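Local coordinates for protein phytase (Debaryomyces castellii, PDB 2GFI) that probably hydrolyses phytate (inositol hexakisphosphate), releasing phosphate, first from the 3-position, as a histidine acid phosphatase, at residues N6-Q18 against A26-G38. Sequence-based numbering, arbitrary orientation.
Sequences NNGLLLVGQGAYQ and ASVEQYNIIRFLG
A single beta bridge, L10 with N32, joins two segments of the long N-terminal loop region ahead of strand 59-69 of the histidine acid phosphatase fold; two backbone hydrogen bonds flank it. I33 N gives a nearly straight bond to L9 O, 2.7 Å away and almost in line with the carbonyl. L11 N reaches Y31 O at 2.8 Å, but from above the carbonyl plane, 38° out of it. Each half adds its own turn: L11 is the centre of an inverse gamma turn, and N32 makes an Asx turn, its OD1 taking the N-H of I34. With N32 CG anti to its own N (chi1 -164°), the amide lies alongside L9, ND2 3.5 Å from L9 CB. Leucine tips carry the packing on: L9 CD1 meets I34 CD1, while L11 CD2 touches I33 CD1 (3.6 Å) and also meets the edge of the F36 ring, with F280 of helix 277-295 touching all three residues L11, I33 and F36. V12 CB lies over one face of the Y31 ring, 3.7 Å from its centroid, a CH-pi contact; Q30 CG lies over the opposite face. Q45 of the second subunit bonds to both A16 O and S27 N, tying this region into the tetramer. Farther along, V28 CG1 packs on A16 CB, and A26 CB presses against Y17 CE1 at 3.4 Å.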
# COMPACT_ATOMS: atom_id res chain seq x y z
N ASN A 6 -2.45 2.15 16.66
CA ASN A 6 -2.85 3.44 16.09
C ASN A 6 -1.82 3.93 15.11
O ASN A 6 -1.45 5.11 15.10
CB ASN A 6 -3.05 4.49 17.21
CG ASN A 6 -4.21 4.18 18.09
OD1 ASN A 6 -5.19 3.61 17.63
ND2 ASN A 6 -4.12 4.53 19.35
N ASN A 7 -1.34 3.04 14.26
CA ASN A 7 -0.34 3.49 13.35
C ASN A 7 -0.94 3.79 11.98
O ASN A 7 -0.22 4.08 11.06
CB ASN A 7 0.83 2.51 13.30
CG ASN A 7 0.52 1.28 12.54
OD1 ASN A 7 -0.63 0.80 12.50
ND2 ASN A 7 1.53 0.75 11.90
N GLY A 8 -2.26 3.76 11.90
CA GLY A 8 -2.97 4.07 10.67
C GLY A 8 -4.42 4.43 10.89
O GLY A 8 -4.89 4.60 12.04
N LEU A 9 -5.15 4.50 9.79
CA LEU A 9 -6.51 5.03 9.80
C LEU A 9 -7.53 3.94 9.54
O LEU A 9 -8.72 4.20 9.57
CB LEU A 9 -6.64 6.14 8.75
CG LEU A 9 -5.69 7.31 8.94
CD1 LEU A 9 -5.69 8.25 7.74
CD2 LEU A 9 -6.08 8.05 10.23
N LEU A 10 -7.06 2.72 9.30
CA LEU A 10 -7.95 1.66 8.83
C LEU A 10 -8.42 0.78 9.98
O LEU A 10 -7.63 0.29 10.78
CB LEU A 10 -7.29 0.80 7.73
CG LEU A 10 -6.81 1.58 6.51
CD1 LEU A 10 -6.03 0.65 5.60
CD2 LEU A 10 -7.98 2.24 5.77
N LEU A 11 -9.72 0.57 10.01
CA LEU A 11 -10.39 -0.28 10.97
C LEU A 11 -10.50 -1.70 10.42
O LEU A 11 -11.59 -2.31 10.41
CB LEU A 11 -11.78 0.31 11.21
CG LEU A 11 -12.04 1.26 12.39
CD1 LEU A 11 -10.88 1.64 13.25
CD2 LEU A 11 -12.96 2.46 12.02
N VAL A 12 -9.38 -2.21 9.93
CA VAL A 12 -9.29 -3.57 9.40
C VAL A 12 -7.82 -3.94 9.45
O VAL A 12 -6.94 -3.05 9.29
CB VAL A 12 -9.80 -3.64 7.95
CG1 VAL A 12 -8.79 -2.92 6.96
CG2 VAL A 12 -10.12 -5.11 7.52
N GLY A 13 -7.51 -5.21 9.66
CA GLY A 13 -6.13 -5.64 9.57
C GLY A 13 -5.84 -6.39 8.28
O GLY A 13 -6.55 -6.24 7.27
N GLN A 14 -4.81 -7.23 8.32
CA GLN A 14 -4.27 -7.85 7.14
C GLN A 14 -5.15 -8.96 6.59
O GLN A 14 -4.97 -9.39 5.43
CB GLN A 14 -2.86 -8.35 7.42
CG GLN A 14 -1.94 -7.28 7.95
CD GLN A 14 -1.97 -6.06 7.08
OE1 GLN A 14 -2.32 -4.95 7.55
NE2 GLN A 14 -1.61 -6.23 5.81
N GLY A 15 -6.10 -9.42 7.39
CA GLY A 15 -7.06 -10.44 6.97
C GLY A 15 -7.82 -10.09 5.71
O GLY A 15 -8.41 -10.98 5.06
N ALA A 16 -7.83 -8.81 5.37
CA ALA A 16 -8.49 -8.35 4.17
C ALA A 16 -7.82 -8.91 2.89
O ALA A 16 -8.46 -8.98 1.83
CB ALA A 16 -8.49 -6.79 4.14
N TYR A 17 -6.56 -9.32 3.02
CA TYR A 17 -5.72 -9.67 1.87
C TYR A 17 -5.48 -11.14 1.72
O TYR A 17 -4.82 -11.55 0.75
CB TYR A 17 -4.34 -9.02 2.02
CG TYR A 17 -4.42 -7.54 2.10
CD1 TYR A 17 -4.67 -6.78 0.95
CD2 TYR A 17 -4.27 -6.88 3.32
CE1 TYR A 17 -4.76 -5.42 1.01
CE2 TYR A 17 -4.36 -5.48 3.38
CZ TYR A 17 -4.59 -4.77 2.22
OH TYR A 17 -4.66 -3.39 2.26
N GLN A 18 -5.96 -11.90 2.70
CA GLN A 18 -5.45 -13.25 2.94
C GLN A 18 -5.78 -14.26 1.84
O GLN A 18 -5.16 -15.31 1.78
CB GLN A 18 -5.99 -13.77 4.27
CG GLN A 18 -7.50 -14.07 4.18
CD GLN A 18 -8.07 -14.47 5.50
OE1 GLN A 18 -7.98 -15.64 5.89
NE2 GLN A 18 -8.63 -13.51 6.22
N ALA A 26 -8.23 -5.98 -2.86
CA ALA A 26 -8.86 -5.73 -1.57
C ALA A 26 -9.60 -4.42 -1.56
O ALA A 26 -9.17 -3.46 -2.21
CB ALA A 26 -7.83 -5.71 -0.44
N SER A 27 -10.68 -4.38 -0.80
CA SER A 27 -11.36 -3.11 -0.55
C SER A 27 -11.23 -2.75 0.92
O SER A 27 -12.01 -3.22 1.77
CB SER A 27 -12.82 -3.16 -1.00
OG SER A 27 -12.85 -3.48 -2.38
N VAL A 28 -10.24 -1.93 1.23
CA VAL A 28 -9.96 -1.60 2.62
C VAL A 28 -10.34 -0.16 2.94
O VAL A 28 -10.51 0.17 4.09
CB VAL A 28 -8.50 -1.88 3.01
CG1 VAL A 28 -8.24 -3.39 3.00
CG2 VAL A 28 -7.51 -1.13 2.09
N GLU A 29 -10.53 0.66 1.90
CA GLU A 29 -10.87 2.10 2.09
C GLU A 29 -12.18 2.32 2.81
O GLU A 29 -12.35 3.34 3.47
CB GLU A 29 -10.86 2.85 0.75
CG GLU A 29 -9.44 3.03 0.25
CD GLU A 29 -9.36 3.55 -1.17
OE1 GLU A 29 -10.41 3.92 -1.75
OE2 GLU A 29 -8.22 3.59 -1.70
N GLN A 30 -13.12 1.38 2.69
CA GLN A 30 -14.38 1.45 3.44
C GLN A 30 -14.11 1.54 4.95
O GLN A 30 -14.95 1.98 5.72
CB GLN A 30 -15.23 0.20 3.15
CG GLN A 30 -14.43 -1.06 3.36
CD GLN A 30 -15.18 -2.35 3.18
OE1 GLN A 30 -14.73 -3.23 2.42
NE2 GLN A 30 -16.29 -2.49 3.86
N TYR A 31 -12.92 1.11 5.38
CA TYR A 31 -12.64 0.94 6.80
C TYR A 31 -11.93 2.15 7.41
O TYR A 31 -11.55 2.12 8.56
CB TYR A 31 -11.79 -0.30 7.03
CG TYR A 31 -12.48 -1.59 6.73
CD1 TYR A 31 -13.55 -2.03 7.49
CD2 TYR A 31 -12.02 -2.41 5.67
CE1 TYR A 31 -14.16 -3.26 7.21
CE2 TYR A 31 -12.60 -3.63 5.41
CZ TYR A 31 -13.66 -4.04 6.18
OH TYR A 31 -14.24 -5.24 5.90
N ASN A 32 -11.71 3.17 6.62
CA ASN A 32 -11.03 4.31 7.11
C ASN A 32 -11.86 5.05 8.18
O ASN A 32 -12.99 5.46 7.91
CB ASN A 32 -10.62 5.24 5.95
CG ASN A 32 -9.57 6.24 6.36
OD1 ASN A 32 -9.79 7.00 7.30
ND2 ASN A 32 -8.41 6.22 5.70
N ILE A 33 -11.26 5.20 9.37
CA ILE A 33 -11.85 5.80 10.58
C ILE A 33 -12.39 7.22 10.25
O ILE A 33 -13.49 7.60 10.69
CB ILE A 33 -10.74 5.77 11.73
CG1 ILE A 33 -11.25 6.03 13.17
CG2 ILE A 33 -9.63 6.72 11.49
CD1 ILE A 33 -12.68 5.82 13.32
N ILE A 34 -11.63 7.99 9.46
CA ILE A 34 -12.07 9.30 9.05
C ILE A 34 -13.50 9.31 8.51
O ILE A 34 -14.26 10.26 8.80
CB ILE A 34 -11.10 9.92 8.04
CG1 ILE A 34 -9.72 10.04 8.65
CG2 ILE A 34 -11.60 11.29 7.59
CD1 ILE A 34 -8.66 10.52 7.70
N ARG A 35 -13.87 8.28 7.75
CA ARG A 35 -15.15 8.31 7.09
C ARG A 35 -16.30 8.18 8.09
O ARG A 35 -17.44 8.45 7.73
CB ARG A 35 -15.25 7.29 5.91
CG ARG A 35 -14.34 7.71 4.72
CD ARG A 35 -14.93 7.66 3.26
NE ARG A 35 -13.87 7.87 2.25
CZ ARG A 35 -12.84 6.99 2.08
NH1 ARG A 35 -12.80 5.88 2.87
NH2 ARG A 35 -11.88 7.16 1.17
N PHE A 36 -15.99 7.82 9.34
CA PHE A 36 -17.01 7.65 10.37
C PHE A 36 -17.01 8.75 11.40
O PHE A 36 -17.83 8.73 12.34
CB PHE A 36 -16.88 6.29 11.05
CG PHE A 36 -16.84 5.17 10.08
CD1 PHE A 36 -17.87 5.00 9.17
CD2 PHE A 36 -15.73 4.34 10.02
CE1 PHE A 36 -17.81 4.00 8.22
CE2 PHE A 36 -15.67 3.32 9.07
CZ PHE A 36 -16.71 3.16 8.16
N LEU A 37 -16.09 9.71 11.22
CA LEU A 37 -15.91 10.77 12.24
C LEU A 37 -16.58 12.09 11.87
O LEU A 37 -16.31 13.10 12.48
CB LEU A 37 -14.44 10.95 12.62
CG LEU A 37 -13.91 9.70 13.34
CD1 LEU A 37 -12.40 9.79 13.56
CD2 LEU A 37 -14.66 9.51 14.63
N GLY A 38 -17.46 12.04 10.86
CA GLY A 38 -18.37 13.15 10.59
C GLY A 38 -17.75 14.43 10.04
O GLY A 38 -18.33 15.49 10.16